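Local structure of uncharacterized protein YppE (Bacillus subtilis, 2IM8) at residues D35-E38 and T39-A43; H111-K114 and D115-R119. The protein is of unknown function; it is a small, mainly helical bacterial protein of the DUF1798 family. All coordinates share one frame; numbering follows the deposited sequence.

Overall arrangement
The modelled chain folds into four helices, residues 3-29, 36-64, 72-91 and 96-121, with no strand. Contact 1 comes first along the chain and forms the start of helix 36-64. Contact 2 lies near the end of helix 96-121, the last of the four. Their centres are 32 Å apart and their nearest atoms about 19 Å apart, so they do not touch. They sit on opposite sides of the chain's centre. Contact 1 is a surface helix start leaning on helix 72-91. Contact 2 is partly buried and faces helices 3-29 and 36-64. The two thus belong to different helices of one helical fold, one at its surface and one against its interior.

Contact 1: residues D35-E38 and T39-A43; sequences DFFE and TIKPA
The Phe36 ring lies beside Ile40 and Lys41, and the Phe37 ring beside Lys41, one turn further along the same helix. This is the first turn of helix 36-64. Phe36 has CG anti to the backbone N (chi1 -168°), which lays its ring along the following turn. Its CD1 and CE1 meet Ile40; Phe36 CE1 lies 4.1 Å from Ile40 CG2. The two side chains cross at about a right angle. Across the ring, Phe36 CE2 is 4.0 Å from Lys41 CB. Phe37 CD1 touches the aliphatic part of Lys41 at CD, 3.8 Å away. Phe36 also lies against the Phe37 ring: its CD2 sits over the centre of one face, 3.9 Å above the plane. The Lys41 chain stays extended until its last torsion, where it bends, and NZ forms a salt bridge with Glu45.

Asp35 is the N-cap. Its OD2 accepts from Glu38 N at 2.8 Å, nearly along the C-O axis. The backbone then makes a wider pi-type turn. Ile40 N donates to Asp35 O at 3.0 Å and nearly straight, and Lys41 N donates to Phe36 O. Both bonds span five residues, not the four of an alpha-helix. Thr39 N adds a weak bond to Asp35 O. Pro42 has no N-H to give, and the helix is kinked there. The Pro42 ring packs on the preceding turn, with Pro42 CD near Phe37 O and Pro42 CG near Glu38 O.

Ile40 is buried and touches Leu87 and Tyr90 of helix 72-91, whereas both phenylalanines are exposed. The lysine methylenes touch both exposed rings while the ammonium end goes to Glu45. The negative Asp35 carboxylate, at the positive N-terminal end of the helix dipole, would probably be stabilised there.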
loop_
_atom_site.group_PDB
_atom_site.type_symbol
_atom_site.label_atom_id
_atom_site.label_comp_id
_atom_site.label_asym_id
_atom_site.label_seq_id
_atom_site.Cartn_x
_atom_site.Cartn_y
_atom_site.Cartn_z
ATOM N N ASP A 35 6.230 8.359 18.714
ATOM C CA ASP A 35 7.192 9.442 18.530
ATOM C C ASP A 35 7.205 9.940 17.092
ATOM O O ASP A 35 7.358 9.145 16.158
ATOM C CB ASP A 35 8.590 8.984 18.898
ATOM C CG ASP A 35 9.545 10.140 19.007
ATOM O OD1 ASP A 35 9.593 10.759 20.081
ATOM O OD2 ASP A 35 10.223 10.448 18.015
ATOM N N PHE A 36 7.095 11.252 16.902
ATOM C CA PHE A 36 7.068 11.778 15.537
ATOM C C PHE A 36 8.345 11.616 14.707
ATOM O O PHE A 36 8.318 11.016 13.634
ATOM C CB PHE A 36 6.686 13.254 15.513
ATOM C CG PHE A 36 6.363 13.749 14.134
ATOM C CD1 PHE A 36 5.131 13.458 13.555
ATOM C CD2 PHE A 36 7.321 14.417 13.374
ATOM C CE1 PHE A 36 4.858 13.819 12.231
ATOM C CE2 PHE A 36 7.060 14.776 12.057
ATOM C CZ PHE A 36 5.826 14.474 11.484
ATOM N N PHE A 37 9.458 12.172 15.175
ATOM C CA PHE A 37 10.700 12.080 14.408
ATOM C C PHE A 37 11.376 10.719 14.407
ATOM O O PHE A 37 12.088 10.392 13.460
ATOM C CB PHE A 37 11.700 13.143 14.885
ATOM C CG PHE A 37 11.282 14.545 14.557
ATOM C CD1 PHE A 37 11.382 15.024 13.255
ATOM C CD2 PHE A 37 10.734 15.366 15.534
ATOM C CE1 PHE A 37 10.935 16.300 12.921
ATOM C CE2 PHE A 37 10.277 16.649 15.215
ATOM C CZ PHE A 37 10.380 17.117 13.903
ATOM N N GLU A 38 11.164 9.928 15.459
ATOM C CA GLU A 38 11.797 8.610 15.551
ATOM C C GLU A 38 10.982 7.447 14.996
ATOM O O GLU A 38 11.541 6.392 14.688
ATOM C CB GLU A 38 12.153 8.296 17.009
ATOM C CG GLU A 38 13.227 9.201 17.573
ATOM C CD GLU A 38 14.498 9.129 16.757
ATOM O OE1 GLU A 38 15.115 8.040 16.718
ATOM O OE2 GLU A 38 14.875 10.151 16.149
ATOM N N THR A 39 9.672 7.624 14.865
ATOM C CA THR A 39 8.846 6.527 14.375
ATOM C C THR A 39 7.919 6.882 13.205
ATOM O O THR A 39 8.009 6.278 12.131
ATOM C CB THR A 39 7.999 5.929 15.530
ATOM O OG1 THR A 39 8.867 5.478 16.581
ATOM C CG2 THR A 39 7.173 4.745 15.038
ATOM N N ILE A 40 7.047 7.860 13.416
ATOM C CA ILE A 40 6.069 8.277 12.411
ATOM C C ILE A 40 6.680 8.773 11.097
ATOM O O ILE A 40 6.464 8.184 10.039
ATOM C CB ILE A 40 5.145 9.373 12.990
ATOM C CG1 ILE A 40 4.422 8.830 14.230
ATOM C CG2 ILE A 40 4.126 9.824 11.936
ATOM C CD1 ILE A 40 3.533 9.842 14.932
ATOM N N LYS A 41 7.447 9.850 11.176
ATOM C CA LYS A 41 8.087 10.429 10.006
ATOM C C LYS A 41 8.896 9.389 9.225
ATOM O O LYS A 41 8.758 9.283 8.010
ATOM C CB LYS A 41 8.966 11.604 10.449
ATOM C CG LYS A 41 9.626 12.389 9.332
ATOM C CD LYS A 41 10.278 13.664 9.874
ATOM C CE LYS A 41 11.102 14.383 8.799
ATOM N NZ LYS A 41 12.323 13.617 8.419
ATOM N N PRO A 42 9.744 8.598 9.907
ATOM C CA PRO A 42 10.513 7.602 9.153
ATOM C C PRO A 42 9.647 6.504 8.541
ATOM O O PRO A 42 10.010 5.930 7.515
ATOM C CB PRO A 42 11.486 7.052 10.187
ATOM C CG PRO A 42 10.744 7.218 11.477
ATOM C CD PRO A 42 10.132 8.586 11.328
ATOM N N ALA A 43 8.510 6.211 9.162
ATOM C CA ALA A 43 7.635 5.172 8.637
ATOM C C ALA A 43 7.018 5.685 7.349
ATOM O O ALA A 43 6.899 4.944 6.377
ATOM C CB ALA A 43 6.547 4.815 9.638
#

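Contact 2: residues H111-K114 and D115-R119. With PO4 (phosphate ion), chain C.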
loop_
_atom_site.group_PDB
_atom_site.type_symbol
_atom_site.label_atom_id
_atom_site.label_comp_id
_atom_site.label_asym_id
_atom_site.label_seq_id
_atom_site.Cartn_x
_atom_site.Cartn_y
_atom_site.Cartn_z
ATOM N N HIS A 111 -3.767 -6.590 -4.396
ATOM C CA HIS A 111 -4.118 -7.960 -4.729
ATOM C C HIS A 111 -4.289 -8.131 -6.231
ATOM O O HIS A 111 -3.930 -9.173 -6.770
ATOM C CB HIS A 111 -5.391 -8.372 -3.996
ATOM C CG HIS A 111 -5.176 -8.602 -2.532
ATOM N ND1 HIS A 111 -6.114 -8.278 -1.577
ATOM C CD2 HIS A 111 -4.116 -9.109 -1.860
ATOM C CE1 HIS A 111 -5.639 -8.573 -0.379
ATOM N NE2 HIS A 111 -4.429 -9.080 -0.523
ATOM N N ALA A 112 -4.826 -7.114 -6.901
ATOM C CA ALA A 112 -5.024 -7.161 -8.352
ATOM C C ALA A 112 -3.676 -7.281 -9.066
ATOM O O ALA A 112 -3.500 -8.109 -9.959
ATOM C CB ALA A 112 -5.748 -5.910 -8.817
ATOM N N VAL A 113 -2.724 -6.444 -8.673
ATOM C CA VAL A 113 -1.393 -6.475 -9.267
ATOM C C VAL A 113 -0.784 -7.849 -9.010
ATOM O O VAL A 113 -0.175 -8.448 -9.899
ATOM C CB VAL A 113 -0.496 -5.351 -8.668
ATOM C CG1 VAL A 113 0.925 -5.438 -9.214
ATOM C CG2 VAL A 113 -1.088 -4.000 -9.015
ATOM N N LYS A 114 -0.968 -8.355 -7.793
ATOM C CA LYS A 114 -0.459 -9.674 -7.431
ATOM C C LYS A 114 -1.069 -10.733 -8.350
ATOM O O LYS A 114 -0.366 -11.622 -8.843
ATOM C CB LYS A 114 -0.815 -9.996 -5.979
ATOM C CG LYS A 114 -0.399 -11.389 -5.525
ATOM C CD LYS A 114 -0.844 -11.644 -4.081
ATOM C CE LYS A 114 -0.429 -13.024 -3.590
ATOM N NZ LYS A 114 -0.835 -13.231 -2.165
ATOM N N ASP A 115 -2.380 -10.641 -8.567
ATOM C CA ASP A 115 -3.063 -11.595 -9.436
ATOM C C ASP A 115 -2.505 -11.539 -10.863
ATOM O O ASP A 115 -2.271 -12.582 -11.466
ATOM C CB ASP A 115 -4.574 -11.333 -9.486
ATOM C CG ASP A 115 -5.276 -11.585 -8.151
ATOM O OD1 ASP A 115 -4.690 -12.222 -7.250
ATOM O OD2 ASP A 115 -6.440 -11.147 -8.018
ATOM N N GLU A 116 -2.307 -10.335 -11.403
ATOM C CA GLU A 116 -1.772 -10.185 -12.763
ATOM C C GLU A 116 -0.390 -10.822 -12.866
ATOM O O GLU A 116 -0.102 -11.563 -13.804
ATOM C CB GLU A 116 -1.665 -8.705 -13.161
ATOM C CG GLU A 116 -2.985 -7.981 -13.432
ATOM C CD GLU A 116 -3.745 -8.509 -14.651
ATOM O OE1 GLU A 116 -3.121 -8.721 -15.717
ATOM O OE2 GLU A 116 -4.976 -8.696 -14.547
ATOM N N ILE A 117 0.465 -10.528 -11.896
ATOM C CA ILE A 117 1.808 -11.085 -11.886
ATOM C C ILE A 117 1.767 -12.613 -11.950
ATOM O O ILE A 117 2.360 -13.216 -12.846
ATOM C CB ILE A 117 2.575 -10.658 -10.625
ATOM C CG1 ILE A 117 2.826 -9.147 -10.663
ATOM C CG2 ILE A 117 3.875 -11.440 -10.525
ATOM C CD1 ILE A 117 3.528 -8.598 -9.434
ATOM N N ALA A 118 1.056 -13.229 -11.007
ATOM C CA ALA A 118 0.944 -14.683 -10.949
ATOM C C ALA A 118 0.358 -15.270 -12.233
ATOM O O ALA A 118 0.807 -16.314 -12.708
ATOM C CB ALA A 118 0.093 -15.091 -9.755
ATOM N N ARG A 119 -0.639 -14.592 -12.794
ATOM C CA ARG A 119 -1.288 -15.053 -14.017
ATOM C C ARG A 119 -0.335 -15.043 -15.217
ATOM O O ARG A 119 -0.261 -16.011 -15.979
ATOM C CB ARG A 119 -2.500 -14.169 -14.318
ATOM C CG ARG A 119 -3.357 -14.643 -15.477
ATOM C CD ARG A 119 -4.534 -13.703 -15.702
ATOM N NE ARG A 119 -4.117 -12.403 -16.216
ATOM C CZ ARG A 119 -3.545 -12.218 -17.404
ATOM N NH1 ARG A 119 -3.322 -13.255 -18.201
ATOM N NH2 ARG A 119 -3.202 -10.998 -17.801
HETATM P P PO4 C . -3.713 -15.235 -4.189
HETATM O O1 PO4 C . -2.599 -16.193 -3.945
HETATM O O2 PO4 C . -5.002 -15.852 -3.759
HETATM O O3 PO4 C . -3.777 -14.907 -5.638
HETATM O O4 PO4 C . -3.476 -13.991 -3.413
#
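Successive turns of one alpha-helix meet here, near the C-terminal end of helix 96-121 in the four-helix fold. Each backbone N-H donates to the carbonyl four residues earlier, as from Ala118 N to Lys114 O at 3.0 Å and 177°. On the buried side Val113 CG1 meets Ile117 CD1 at 4.1 Å, the two side chains crossing at a slant. Val113 also packs on Trp54 and Ile117 on Leu61, both of helix 36-64, while Ile117 reaches Leu6 and Leu7 of helix 3-29. Glu116 is buried too: its OE1 accepts from Lys68 N and its OE2 from Tyr69 N. These bonds tie the helix to the loop before helix 72-91. Arg119 NH2 adds a salt bridge to Glu116 OE1, on the syn side but 30° out of the carboxylate plane; the oxygen lies at the edge of the guanidinium, close to its plane. Lys114 lies against Leu7 of helix 3-29. All its torsions are near 180°, which carries NZ out to Glu11, its salt-bridge partner, and to a phosphate ion, probably from the crystallisation liquor: Lys114 NZ donates to phosphate O4 at 3.0 Å.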